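Local coordinates for protein sulfatase (Bacteroides fragilis CAG:558, PDB 6USS) that probably hydrolyses sulfate esters of aromatic compounds as a calcium-binding arylsulfatase of the human gut microbiome, at residues F39-M44 with V317-D322; V77-A82 with M360-P365. The protein carries 1 engineered substitution. All coordinates share one frame; numbering follows the deposited sequence.

Contact 1: F39-M44 with V317-D322. With CA (calcium ion), chain C.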
loop_
_atom_site.group_PDB
_atom_site.type_symbol
_atom_site.label_atom_id
_atom_site.label_comp_id
_atom_site.label_asym_id
_atom_site.label_seq_id
_atom_site.Cartn_x
_atom_site.Cartn_y
_atom_site.Cartn_z
ATOM N N PHE A 39 15.764 12.493 -2.401
ATOM C CA PHE A 39 16.298 12.613 -1.040
ATOM C C PHE A 39 15.890 14.004 -0.564
ATOM O O PHE A 39 16.389 15.018 -1.070
ATOM C CB PHE A 39 17.810 12.386 -1.047
ATOM C CG PHE A 39 18.475 12.344 0.317
ATOM C CD1 PHE A 39 18.840 13.512 0.970
ATOM C CD2 PHE A 39 18.813 11.135 0.907
ATOM C CE1 PHE A 39 19.498 13.470 2.206
ATOM C CE2 PHE A 39 19.470 11.085 2.145
ATOM C CZ PHE A 39 19.806 12.250 2.794
ATOM N N MET A 40 14.951 14.045 0.384
ATOM C CA MET A 40 14.323 15.278 0.855
ATOM C C MET A 40 14.691 15.498 2.314
ATOM O O MET A 40 14.359 14.671 3.177
ATOM C CB MET A 40 12.799 15.224 0.699
ATOM C CG MET A 40 12.083 16.485 1.152
ATOM S SD MET A 40 12.246 17.908 0.036
ATOM C CE MET A 40 11.534 17.223 -1.456
ATOM N N VAL A 41 15.352 16.620 2.591
ATOM C CA VAL A 41 15.684 17.015 3.954
ATOM C C VAL A 41 14.639 18.004 4.440
ATOM O O VAL A 41 14.078 18.781 3.662
ATOM C CB VAL A 41 17.099 17.615 4.021
ATOM C CG1 VAL A 41 17.509 17.821 5.452
ATOM C CG2 VAL A 41 18.076 16.707 3.292
ATOM N N ASP A 42 14.364 17.974 5.738
ATOM C CA ASP A 42 13.361 18.841 6.348
ATOM C C ASP A 42 13.998 20.101 6.936
ATOM O O ASP A 42 14.984 20.018 7.674
ATOM C CB ASP A 42 12.610 18.091 7.445
ATOM C CG ASP A 42 11.347 18.786 7.834
ATOM O OD1 ASP A 42 10.796 19.485 6.956
ATOM O OD2 ASP A 42 10.902 18.645 8.997
ATOM N N ASP A 43 13.418 21.265 6.627
ATOM C CA ASP A 43 13.827 22.534 7.236
ATOM C C ASP A 43 15.313 22.832 7.036
ATOM O O ASP A 43 15.936 23.491 7.872
ATOM C CB ASP A 43 13.504 22.574 8.739
ATOM C CG ASP A 43 12.010 22.527 9.029
ATOM O OD1 ASP A 43 11.231 22.679 8.063
ATOM O OD2 ASP A 43 11.627 22.340 10.216
ATOM N N MET A 44 15.901 22.355 5.941
ATOM C CA MET A 44 17.305 22.611 5.649
ATOM C C MET A 44 17.445 23.900 4.830
ATOM O O MET A 44 16.777 24.065 3.804
ATOM C CB MET A 44 17.911 21.415 4.909
ATOM C CG MET A 44 19.359 21.597 4.461
ATOM S SD MET A 44 20.009 20.243 3.456
ATOM C CE MET A 44 21.670 20.834 3.103
ATOM N N VAL A 317 19.423 10.592 -8.736
ATOM C CA VAL A 317 19.414 11.063 -7.362
ATOM C C VAL A 317 19.045 12.538 -7.386
ATOM O O VAL A 317 19.715 13.348 -8.041
ATOM C CB VAL A 317 20.772 10.838 -6.679
ATOM C CG1 VAL A 317 20.749 11.376 -5.252
ATOM C CG2 VAL A 317 21.156 9.367 -6.714
ATOM N N ILE A 318 17.966 12.888 -6.692
ATOM C CA ILE A 318 17.547 14.275 -6.556
ATOM C C ILE A 318 17.633 14.647 -5.088
ATOM O O ILE A 318 16.947 14.053 -4.247
ATOM C CB ILE A 318 16.131 14.524 -7.092
ATOM C CG1 ILE A 318 15.962 13.983 -8.514
ATOM C CG2 ILE A 318 15.863 16.009 -7.089
ATOM C CD1 ILE A 318 14.514 13.949 -8.991
ATOM N N PHE A 319 18.466 15.633 -4.789
ATOM C CA PHE A 319 18.604 16.190 -3.454
ATOM C C PHE A 319 17.771 17.457 -3.367
ATOM O O PHE A 319 17.841 18.312 -4.263
ATOM C CB PHE A 319 20.067 16.503 -3.142
ATOM C CG PHE A 319 20.309 16.899 -1.724
ATOM C CD1 PHE A 319 20.083 18.204 -1.304
ATOM C CD2 PHE A 319 20.789 15.978 -0.813
ATOM C CE1 PHE A 319 20.321 18.575 0.007
ATOM C CE2 PHE A 319 21.023 16.342 0.507
ATOM C CZ PHE A 319 20.789 17.643 0.915
ATOM N N MET A 320 17.005 17.586 -2.281
ATOM C CA MET A 320 16.125 18.733 -2.135
ATOM C C MET A 320 15.852 18.966 -0.654
ATOM O O MET A 320 16.049 18.082 0.182
ATOM C CB MET A 320 14.831 18.512 -2.921
ATOM C CG MET A 320 13.857 19.674 -2.891
ATOM S SD MET A 320 14.626 21.197 -3.442
ATOM C CE MET A 320 13.170 22.199 -3.763
ATOM N N SER A 321 15.420 20.182 -0.337
ATOM C CA SER A 321 14.915 20.509 0.984
ATOM C C SER A 321 13.550 21.166 0.836
ATOM O O SER A 321 13.248 21.788 -0.184
ATOM C CB SER A 321 15.873 21.431 1.750
ATOM O OG SER A 321 15.299 21.798 2.994
ATOM N N ASP A 322 12.728 21.050 1.879
ATOM C CA ASP A 322 11.333 21.450 1.759
ATOM C C ASP A 322 11.052 22.894 2.167
ATOM O O ASP A 322 9.976 23.394 1.834
ATOM C CB ASP A 322 10.439 20.509 2.576
ATOM C CG ASP A 322 10.497 20.798 4.059
ATOM O OD1 ASP A 322 11.556 21.260 4.547
ATOM O OD2 ASP A 322 9.467 20.589 4.731
HETATM CA CA CA C . 9.774 21.531 6.736
#

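Contact 2: V77-A82 with M360-P365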
loop_
_atom_site.group_PDB
_atom_site.type_symbol
_atom_site.label_atom_id
_atom_site.label_comp_id
_atom_site.label_asym_id
_atom_site.label_seq_id
_atom_site.Cartn_x
_atom_site.Cartn_y
_atom_site.Cartn_z
ATOM N N VAL A 77 24.400 18.244 -11.331
ATOM C CA VAL A 77 24.123 19.666 -11.486
ATOM C C VAL A 77 23.550 20.176 -10.174
ATOM O O VAL A 77 22.780 19.469 -9.508
ATOM C CB VAL A 77 23.154 19.947 -12.660
ATOM C CG1 VAL A 77 21.803 19.270 -12.431
ATOM C CG2 VAL A 77 22.973 21.467 -12.905
ATOM N N MET A 78 23.953 21.392 -9.793
ATOM C CA MET A 78 23.368 22.112 -8.672
ATOM C C MET A 78 22.377 23.134 -9.203
ATOM O O MET A 78 22.648 23.810 -10.199
ATOM C CB MET A 78 24.435 22.837 -7.853
ATOM C CG MET A 78 25.550 21.960 -7.314
ATOM S SD MET A 78 26.907 22.973 -6.679
ATOM C CE MET A 78 26.010 24.078 -5.568
ATOM N N PHE A 79 21.242 23.270 -8.532
ATOM C CA PHE A 79 20.295 24.331 -8.857
ATOM C C PHE A 79 20.429 25.415 -7.797
ATOM O O PHE A 79 20.051 25.214 -6.640
ATOM C CB PHE A 79 18.869 23.795 -8.942
ATOM C CG PHE A 79 18.595 23.026 -10.204
ATOM C CD1 PHE A 79 18.846 21.656 -10.274
ATOM C CD2 PHE A 79 18.106 23.675 -11.331
ATOM C CE1 PHE A 79 18.593 20.945 -11.430
ATOM C CE2 PHE A 79 17.854 22.971 -12.500
ATOM C CZ PHE A 79 18.101 21.603 -12.548
ATOM N N THR A 80 20.987 26.553 -8.181
ATOM C CA THR A 80 21.260 27.623 -7.234
ATOM C C THR A 80 20.059 28.538 -7.014
ATOM O O THR A 80 20.128 29.435 -6.164
ATOM C CB THR A 80 22.477 28.444 -7.695
ATOM O OG1 THR A 80 22.224 28.993 -8.991
ATOM C CG2 THR A 80 23.707 27.575 -7.765
ATOM N N GLN A 81 18.954 28.322 -7.730
ATOM C CA GLN A 81 17.746 29.131 -7.557
ATOM C C GLN A 81 16.497 28.238 -7.570
ATOM O O GLN A 81 15.558 28.441 -8.333
ATOM C CB GLN A 81 17.686 30.226 -8.624
ATOM C CG GLN A 81 17.168 31.550 -8.101
ATOM C CD GLN A 81 17.294 32.720 -9.101
ATOM O OE1 GLN A 81 17.212 33.888 -8.713
ATOM N NE2 GLN A 81 17.495 32.405 -10.375
ATOM N N ALA A 82 16.469 27.236 -6.687
ATOM C CA ALA A 82 15.329 26.330 -6.555
ATOM C C ALA A 82 14.441 26.749 -5.387
ATOM O O ALA A 82 14.937 26.996 -4.289
ATOM C CB ALA A 82 15.804 24.885 -6.357
ATOM N N MET A 360 19.532 22.188 -3.987
ATOM C CA MET A 360 19.007 21.167 -4.880
ATOM C C MET A 360 20.106 20.663 -5.801
ATOM O O MET A 360 20.877 21.448 -6.363
ATOM C CB MET A 360 17.827 21.697 -5.691
ATOM C CG MET A 360 17.195 20.685 -6.622
ATOM S SD MET A 360 15.926 21.466 -7.638
ATOM C CE MET A 360 15.728 20.228 -8.911
ATOM N N ILE A 361 20.174 19.344 -5.945
ATOM C CA ILE A 361 21.213 18.682 -6.727
ATOM C C ILE A 361 20.571 17.546 -7.507
ATOM O O ILE A 361 19.685 16.851 -6.997
ATOM C CB ILE A 361 22.347 18.134 -5.834
ATOM C CG1 ILE A 361 22.844 19.193 -4.844
ATOM C CG2 ILE A 361 23.484 17.638 -6.687
ATOM C CD1 ILE A 361 23.950 18.684 -3.927
ATOM N N VAL A 362 21.013 17.343 -8.742
ATOM C CA VAL A 362 20.537 16.207 -9.515
ATOM C C VAL A 362 21.729 15.502 -10.137
ATOM O O VAL A 362 22.530 16.125 -10.851
ATOM C CB VAL A 362 19.523 16.617 -10.592
ATOM C CG1 VAL A 362 19.278 15.457 -11.544
ATOM C CG2 VAL A 362 18.222 17.092 -9.949
ATOM N N ARG A 363 21.859 14.213 -9.844
ATOM C CA ARG A 363 22.756 13.328 -10.562
ATOM C C ARG A 363 21.889 12.482 -11.470
ATOM O O ARG A 363 20.809 12.042 -11.070
ATOM C CB ARG A 363 23.572 12.440 -9.616
ATOM C CG ARG A 363 24.646 11.591 -10.320
ATOM C CD ARG A 363 25.562 10.865 -9.327
ATOM N NE ARG A 363 24.928 9.708 -8.695
ATOM C CZ ARG A 363 25.424 9.053 -7.641
ATOM N NH1 ARG A 363 26.572 9.433 -7.090
ATOM N NH2 ARG A 363 24.772 8.007 -7.138
ATOM N N TRP A 364 22.339 12.301 -12.696
ATOM C CA TRP A 364 21.638 11.544 -13.724
ATOM C C TRP A 364 22.708 11.113 -14.721
ATOM O O TRP A 364 22.916 11.784 -15.745
ATOM C CB TRP A 364 20.552 12.410 -14.367
ATOM C CG TRP A 364 19.628 11.692 -15.311
ATOM C CD1 TRP A 364 19.698 10.387 -15.700
ATOM C CD2 TRP A 364 18.492 12.250 -15.983
ATOM N NE1 TRP A 364 18.669 10.093 -16.571
ATOM C CE2 TRP A 364 17.918 11.222 -16.761
ATOM C CE3 TRP A 364 17.898 13.516 -15.994
ATOM C CZ2 TRP A 364 16.789 11.425 -17.551
ATOM C CZ3 TRP A 364 16.767 13.713 -16.770
ATOM C CH2 TRP A 364 16.224 12.670 -17.539
ATOM N N PRO A 365 23.438 10.037 -14.428
ATOM C CA PRO A 365 24.626 9.697 -15.232
ATOM C C PRO A 365 24.273 9.430 -16.691
ATOM O O PRO A 365 23.308 8.725 -17.000
ATOM C CB PRO A 365 25.174 8.443 -14.538
ATOM C CG PRO A 365 24.563 8.459 -13.151
ATOM C CD PRO A 365 23.224 9.100 -13.309
#

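Contact 1: F39-M44 with V317-D322
Phe-39 lays its ring beside that of Phe-319: the planes are only 20° from parallel, but the offset leaves little ring over ring, and the centroids are 5.5 Å apart. Both have CG anti to the backbone N, which sends the rings the same way; CD1 of Phe-39 meets CE2 of Phe-319. Val-41 CG2 touches Phe-319 CZ, and the extended side chain of Met-44 runs at about a right angle to that of Phe-319 and sets SD at the ring edge, 3.7 Å from Phe-319 CZ, a Met-aromatic contact. Helices 67-74 and 283-308 pack on this face. On the opposite face Met-40 bends at chi2 and chi3 to bring CE within 3.7 Å of Met-320 CG. Parallel strand bonds join the backbones, ending with Asp-322 N to Val-41 O.

Where the two strands run out, polar groups take over. Asp-42 OD1 and Asp-43 OD1 each bind calcium at 2.3 Å, while Asp-322 reaches it with OD2 at 2.2 Å and, more distantly, with OD1 at 2.8 Å. That OD1 also takes the N-H of Asp-43 on its syn side, in a nearly straight bond (171°), tying one ligand's backbone to another's carboxylate. Ser-321 OG donates to Met-44 O at 2.8 Å, along a lone pair in the carbonyl plane. The engineered Cys-88, a predicted 3-oxoalanine position, and Asn-323 complete this sulfatase metal site; Lys-165 and Lys-348 form salt bridges with Asp-42 and Asp-43. Asp-42 OD1 and Asp-322 OD2, both on the metal, lie 2.8 Å apart; calcium, and Arg-92 hydrogen-bonded to both oxygens, probably offset their repulsion.

Contact 2: V77-A82 with M360-P365
The Phe-79 ring takes the thioether of Met-360 at a slant: SD lies 4.5 Å from the ring centroid and 38° off its normal, while CE comes to 3.7 Å from CD1. Further along the same ring, CE1 meets CG2 of Val-362, also obliquely. The Met-360 to Phe-79 pairing, a Met-aromatic contact, sits on an antiparallel strand pair within the large mixed sheet of the alkaline phosphatase-like sulfatase fold. Phe-79 has CG beside the backbone N (chi1 -76°), whereas Met-360 is extended throughout, and the side chains run alongside one another in the same direction. Ala-82, past the corner the chain turns at Thr-80 and Gln-81, places CB 3.7 Å from Met-360 SD, so the sulfur is met by this methyl and by the ring from directions about a right angle apart.

Val-77 and Val-362 form a hydrogen-bonded pair in which each backbone N donates to the other's O at 2.9 Å. Their side chains also point the same way, with Val-77 CG1 near Val-362 CB. Phe-79 N gives a further bond to Met-360 O, nearly straight at the hydrogen. Leu-411 of helix 408-412 packs against Val-77, Phe-79 and Val-362, closing over this side of the pair, and Cys-374 of the neighbouring strand 372-374 touches both Val-77 and Phe-79. Met-78 and Ile-361 occupy the other face as a non-hydrogen-bonded pair, where both touch Leu-51. The Val-77 carbonyl also serves this side: Ile-361 CA makes a C-H...O contact with Val-77 O, and Ile-361 CG2 lies 3.4 Å from Val-77 O.

In the fold
Contacts 1 and 2 are both buried and belong to one mixed sheet, their centres 11 Å apart. Strands 315-321 and 357-363 are neighbours in it, joined by probable backbone hydrogen bonds from Phe-319 N to Ile-361 O and from Arg-363 N to Val-317 O; Ile-318 and Val-362 also pack together. Contact 1 lies near the centre of the chain, where parallel strands run out into the calcium site, and so it mixes apolar packing with carboxylates. Contact 2 lies farther out, on an antiparallel pair, and its side-chain contacts are apolar and sulfur-aromatic. The Met-360 side chain remains about 11 Å from that of Asp-322, outside the metal site.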